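Local coordinates for deseasin MCP-01 (Pseudoalteromonas sp., PDB 3VV3), which degrades collagen as a calcium-bound serine protease of the subtilisin family, at residues A[75-78]-A[79-83]; A[89-92]-A[93-96]. All coordinates share one frame; numbering follows the deposited sequence.

Interaction 1 of 2, residues A[75-78]-A[79-83]; sequences GIDN and DGNGY. With CA (calcium ion), chain C; CA (calcium ion), chain F.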
ATOM      1  N   GLY A  75      23.470  -5.844 -26.671  1.00  9.94           N
ATOM      2  CA  GLY A  75      24.247  -6.371 -25.564  1.00 14.56           C
ATOM      3  C   GLY A  75      25.413  -5.486 -25.169  1.00  9.32           C
ATOM      4  O   GLY A  75      26.262  -5.882 -24.371  1.00 10.38           O
ATOM      5  N   ILE A  76      25.441  -4.282 -25.727  1.00  9.53           N
ATOM      6  CA  ILE A  76      26.501  -3.319 -25.467  1.00  7.67           C
ATOM      7  C   ILE A  76      25.924  -2.087 -24.777  1.00  7.47           C
ATOM      8  O   ILE A  76      24.833  -1.624 -25.120  1.00  7.68           O
ATOM      9  CB  ILE A  76      27.172  -2.880 -26.784  1.00  6.90           C
ATOM     10  CG1 ILE A  76      27.806  -4.098 -27.469  1.00  9.86           C
ATOM     11  CG2 ILE A  76      28.201  -1.769 -26.536  1.00  8.67           C
ATOM     12  CD1 ILE A  76      28.372  -3.787 -28.841  1.00 15.15           C
ATOM     13  N   ASP A  77      26.659  -1.570 -23.803  1.00  8.32           N
ATOM     14  CA  ASP A  77      26.350  -0.286 -23.170  1.00  6.78           C
ATOM     15  C   ASP A  77      26.839   0.854 -24.076  1.00  7.35           C
ATOM     16  O   ASP A  77      27.893   1.433 -23.818  1.00  8.71           O
ATOM     17  CB  ASP A  77      27.050  -0.238 -21.797  1.00  7.64           C
ATOM     18  CG  ASP A  77      26.923   1.109 -21.098  1.00 11.36           C
ATOM     19  OD1 ASP A  77      26.087   1.931 -21.511  1.00  4.70           O
ATOM     20  OD2 ASP A  77      27.689   1.352 -20.139  1.00  7.85           O
ATOM     21  N   ASN A  78      26.071   1.193 -25.119  1.00  5.23           N
ATOM     22  CA  ASN A  78      26.596   2.081 -26.176  1.00  8.30           C
ATOM     23  C   ASN A  78      26.925   3.482 -25.692  1.00 11.58           C
ATOM     24  O   ASN A  78      27.886   4.093 -26.168  1.00  9.81           O
ATOM     25  CB  ASN A  78      25.662   2.184 -27.389  1.00  9.76           C
ATOM     26  CG  ASN A  78      25.256   0.836 -27.930  1.00 15.04           C
ATOM     27  OD1 ASN A  78      25.947   0.227 -28.769  1.00  9.97           O
ATOM     28  ND2 ASN A  78      24.126   0.360 -27.460  1.00  6.26           N
ATOM     29  N   ASP A  79      26.130   3.993 -24.751  1.00  6.14           N
ATOM     30  CA  ASP A  79      26.346   5.342 -24.240  1.00  9.33           C
ATOM     31  C   ASP A  79      27.297   5.394 -23.049  1.00 10.40           C
ATOM     32  O   ASP A  79      27.594   6.470 -22.536  1.00 10.96           O
ATOM     33  CB  ASP A  79      25.020   6.077 -23.951  1.00  8.86           C
ATOM     34  CG  ASP A  79      24.123   5.336 -22.978  1.00 11.10           C
ATOM     35  OD1 ASP A  79      24.284   4.115 -22.841  1.00  5.84           O
ATOM     36  OD2 ASP A  79      23.239   5.974 -22.363  1.00 11.45           O
ATOM     37  N   GLY A  80      27.790   4.234 -22.628  1.00  6.94           N
ATOM     38  CA  GLY A  80      28.771   4.171 -21.564  1.00  6.58           C
ATOM     39  C   GLY A  80      28.280   4.727 -20.241  1.00  8.98           C
ATOM     40  O   GLY A  80      29.018   5.404 -19.528  1.00  7.72           O
ATOM     41  N   ASN A  81      27.025   4.458 -19.906  1.00  6.14           N
ATOM     42  CA  ASN A  81      26.509   4.946 -18.633  1.00  7.15           C
ATOM     43  C   ASN A  81      26.442   3.868 -17.560  1.00  9.28           C
ATOM     44  O   ASN A  81      25.907   4.093 -16.467  1.00  8.62           O
ATOM     45  CB  ASN A  81      25.166   5.674 -18.797  1.00 10.07           C
ATOM     46  CG  ASN A  81      24.022   4.741 -19.145  1.00  9.38           C
ATOM     47  OD1 ASN A  81      24.227   3.574 -19.493  1.00  3.96           O
ATOM     48  ND2 ASN A  81      22.801   5.257 -19.047  1.00  5.88           N
ATOM     49  N   GLY A  82      26.997   2.699 -17.866  1.00  9.45           N
ATOM     50  CA  GLY A  82      27.148   1.658 -16.861  1.00  9.87           C
ATOM     51  C   GLY A  82      26.093   0.572 -16.933  1.00  7.08           C
ATOM     52  O   GLY A  82      26.182  -0.431 -16.228  1.00 10.48           O
ATOM     53  N   TYR A  83      25.088   0.777 -17.781  1.00  5.18           N
ATOM     54  CA  TYR A  83      24.003  -0.187 -17.931  1.00  6.36           C
ATOM     55  C   TYR A  83      23.839  -0.594 -19.381  1.00  8.82           C
ATOM     56  O   TYR A  83      23.817   0.239 -20.276  1.00  6.47           O
ATOM     57  CB  TYR A  83      22.686   0.388 -17.373  1.00  6.48           C
ATOM     58  CG  TYR A  83      22.819   0.709 -15.905  1.00  7.02           C
ATOM     59  CD1 TYR A  83      22.582  -0.262 -14.943  1.00  7.44           C
ATOM     60  CD2 TYR A  83      23.233   1.965 -15.483  1.00  7.15           C
ATOM     61  CE1 TYR A  83      22.736   0.018 -13.600  1.00 10.07           C
ATOM     62  CE2 TYR A  83      23.391   2.256 -14.127  1.00  6.05           C
ATOM     63  CZ  TYR A  83      23.134   1.274 -13.199  1.00  7.93           C
ATOM     64  OH  TYR A  83      23.278   1.530 -11.851  1.00  8.70           O
TER
HETATM   65 CA    CA C 401      23.673   2.213 -21.544  1.00 30.00          CA
HETATM   66 CA    CA F 404      22.938  -1.295 -26.584  1.00 30.00          CA

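Interaction 2 of 2, residues A[89-92]-A[93-96]; sequences GINA and ITDV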
ATOM      1  N   GLY A  89      15.119   2.663 -19.329  1.00  7.81           N
ATOM      2  CA  GLY A  89      15.509   2.816 -17.938  1.00  5.49           C
ATOM      3  C   GLY A  89      16.225   1.568 -17.462  1.00  6.64           C
ATOM      4  O   GLY A  89      16.713   0.785 -18.279  1.00  6.61           O
ATOM      5  N   ILE A  90      16.271   1.362 -16.148  1.00  5.12           N
ATOM      6  CA  ILE A  90      17.058   0.262 -15.603  1.00  6.16           C
ATOM      7  C   ILE A  90      16.401  -0.431 -14.429  1.00  6.11           C
ATOM      8  O   ILE A  90      15.428   0.065 -13.850  1.00  4.59           O
ATOM      9  CB  ILE A  90      18.448   0.738 -15.116  1.00  5.96           C
ATOM     10  CG1 ILE A  90      18.302   1.765 -13.982  1.00  6.92           C
ATOM     11  CG2 ILE A  90      19.284   1.281 -16.283  1.00  5.79           C
ATOM     12  CD1 ILE A  90      19.590   2.008 -13.178  1.00  6.13           C
ATOM     13  N   ASN A  91      16.956  -1.592 -14.093  1.00  6.57           N
ATOM     14  CA  ASN A  91      16.649  -2.283 -12.851  1.00  7.64           C
ATOM     15  C   ASN A  91      17.891  -2.154 -11.965  1.00  8.50           C
ATOM     16  O   ASN A  91      18.946  -2.714 -12.285  1.00  7.26           O
ATOM     17  CB  ASN A  91      16.325  -3.752 -13.149  1.00  8.33           C
ATOM     18  CG  ASN A  91      15.983  -4.557 -11.902  1.00  8.93           C
ATOM     19  OD1 ASN A  91      16.574  -4.362 -10.840  1.00  8.62           O
ATOM     20  ND2 ASN A  91      15.033  -5.483 -12.036  1.00  8.48           N
ATOM     21  N   ALA A  92      17.775  -1.387 -10.881  1.00  6.11           N
ATOM     22  CA  ALA A  92      18.917  -1.117  -9.997  1.00  5.56           C
ATOM     23  C   ALA A  92      19.270  -2.285  -9.087  1.00  8.23           C
ATOM     24  O   ALA A  92      20.315  -2.274  -8.424  1.00 11.57           O
ATOM     25  CB  ALA A  92      18.674   0.148  -9.169  1.00  8.02           C
ATOM     26  N   ILE A  93      18.395  -3.283  -9.036  1.00  7.31           N
ATOM     27  CA  ILE A  93      18.668  -4.488  -8.266  1.00  9.52           C
ATOM     28  C   ILE A  93      19.591  -5.439  -9.049  1.00  9.13           C
ATOM     29  O   ILE A  93      20.575  -5.963  -8.504  1.00 11.31           O
ATOM     30  CB  ILE A  93      17.352  -5.212  -7.886  1.00  7.82           C
ATOM     31  CG1 ILE A  93      16.400  -4.253  -7.160  1.00 10.09           C
ATOM     32  CG2 ILE A  93      17.653  -6.437  -7.034  1.00  8.78           C
ATOM     33  CD1 ILE A  93      14.989  -4.816  -6.993  1.00 13.26           C
ATOM     34  N   THR A  94      19.284  -5.636 -10.328  1.00  8.15           N
ATOM     35  CA  THR A  94      19.968  -6.644 -11.136  1.00  9.06           C
ATOM     36  C   THR A  94      20.921  -6.029 -12.154  1.00 10.46           C
ATOM     37  O   THR A  94      21.694  -6.746 -12.798  1.00 10.84           O
ATOM     38  CB  THR A  94      18.962  -7.507 -11.905  1.00  9.15           C
ATOM     39  OG1 THR A  94      18.272  -6.696 -12.870  1.00  9.62           O
ATOM     40  CG2 THR A  94      17.953  -8.141 -10.948  1.00 12.42           C
ATOM     41  N   ASP A  95      20.852  -4.706 -12.290  1.00  9.98           N
ATOM     42  CA  ASP A  95      21.614  -3.949 -13.285  1.00  9.16           C
ATOM     43  C   ASP A  95      21.152  -4.166 -14.721  1.00  9.20           C
ATOM     44  O   ASP A  95      21.723  -3.599 -15.650  1.00  8.88           O
ATOM     45  CB  ASP A  95      23.121  -4.218 -13.173  1.00  9.06           C
ATOM     46  CG  ASP A  95      23.730  -3.586 -11.951  1.00 14.97           C
ATOM     47  OD1 ASP A  95      23.094  -2.694 -11.353  1.00 10.95           O
ATOM     48  OD2 ASP A  95      24.848  -3.987 -11.578  1.00 20.48           O
ATOM     49  N   VAL A  96      20.117  -4.972 -14.915  1.00  8.31           N
ATOM     50  CA  VAL A  96      19.595  -5.171 -16.265  1.00  8.98           C
ATOM     51  C   VAL A  96      18.960  -3.865 -16.762  1.00  9.73           C
ATOM     52  O   VAL A  96      18.307  -3.155 -15.994  1.00  7.62           O
ATOM     53  CB  VAL A  96      18.600  -6.346 -16.322  1.00  9.76           C
ATOM     54  CG1 VAL A  96      17.992  -6.480 -17.712  1.00  7.60           C
ATOM     55  CG2 VAL A  96      19.306  -7.646 -15.912  1.00 10.94           C
TER

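Interaction 1 of 2, residues A[75-78]-A[79-83]
D77, D79, N81 and Y83 wrap one calcium ion in an EF-hand-like loop, with ligands at every second residue: three side-chain oxygens, then a backbone carbonyl. The tight part is the carboxylate of D77. Its CG stands anti to the backbone N (chi1 174°), which carries the group in toward the backbone N-H groups of 80-82. There D77 OD1 binds the calcium at 2.4 Å and, through its syn lone pair, also accepts from N81 N at 3.1 Å. G82 N donates to D77 OD2 at 2.7 Å, from the syn side but 31° out of the carboxylate plane. Two backbone N-H groups and the metal therefore fix the rotation of this carboxylate. A type I turn from D77 to G80 is closed by the hydrogen bond from G80 N to D77 O, 3.0 Å. D79 and N81 each give the ion one oxygen, OD1, with N81 OD1 at 2.5 Å; D79 OD2 is left to N67. E70 and D86 complete the shell; the gathered negative charge is probably offset only in part by the metal.

The outward side is looser. G80 is exposed and brings no side chain, and the aliphatic chain of I76 leads away from 79-83. The carbonyl I76 O turns to a second calcium at 2.4 Å, whose shell includes the other oxygen of E70. N78 ND2 is modelled toward this ion, where an amide oxygen would be usual; that orientation, and the ND2 contact with E70 resting on it, is doubtful. Y83 O supplies the run's last ligand, 2.4 Å from the first calcium.

Interaction 2 of 2, residues A[89-92]-A[93-96]
The flat amide of N91 has T94 over one face: T94 OG1 sits above N91 CG at 3.3 Å, and the backbone N of T94 reaches N91 OD1 at 3.0 Å from the same face, 59° out of the amide plane. The other face receives no such cover from 93-96. At the oxygen edge, I93 N donates to N91 OD1 at 2.8 Å in the carbonyl plane, with a C=O...N angle of 159°, and I93 CB lies beside that oxygen. The bond from I93 N makes an Asx turn at the end of strand 89-91, and T94 N adds a second donor from another direction.

The side chain can fold over the turn because its CG lies opposite the backbone N (chi1 -180°). The backbone of N91 closes the loop: N91 N donates to V96 O at 2.8 Å, and D95 N makes a weak bond to N91 O. T94 adds an ST turn, with V96 N 3.2 Å from T94 OG1. A leucine in place of this asparagine would probably leave the N-H groups of I93 and T94 without their acceptor and the turn less firmly held.

Outside the turn, K151 of helix 146-161 forms a salt bridge with D95 OD1 and a hydrogen bond with A92 O. Neutral side-chain oxygens thus serve the amides of I93, T94 and V96, whereas the charge of D95 is answered by a lysine from a neighbouring helix.

Interaction 1 precedes interaction 2 along the chain: the calcium loop of 75-83 lies between strands 45-50 and 89-91. Interaction 2 then takes the chain from strand 89-91, at the edge of the seven-stranded parallel sheet, into the loop before helix 105-114. Their centres are 12 Å apart and they touch directly. The ring of Y83 bridges them, with Y83 CG 3.6 Å from I90 CG2 and Y83 CD1 3.5 Å from D95 O. Both also pack on helix 146-161, where K151 and Y155 meet residues of each. The peripheral calcium site is thereby joined to the sheet edge of the subtilase domain by packing as well as by the chain.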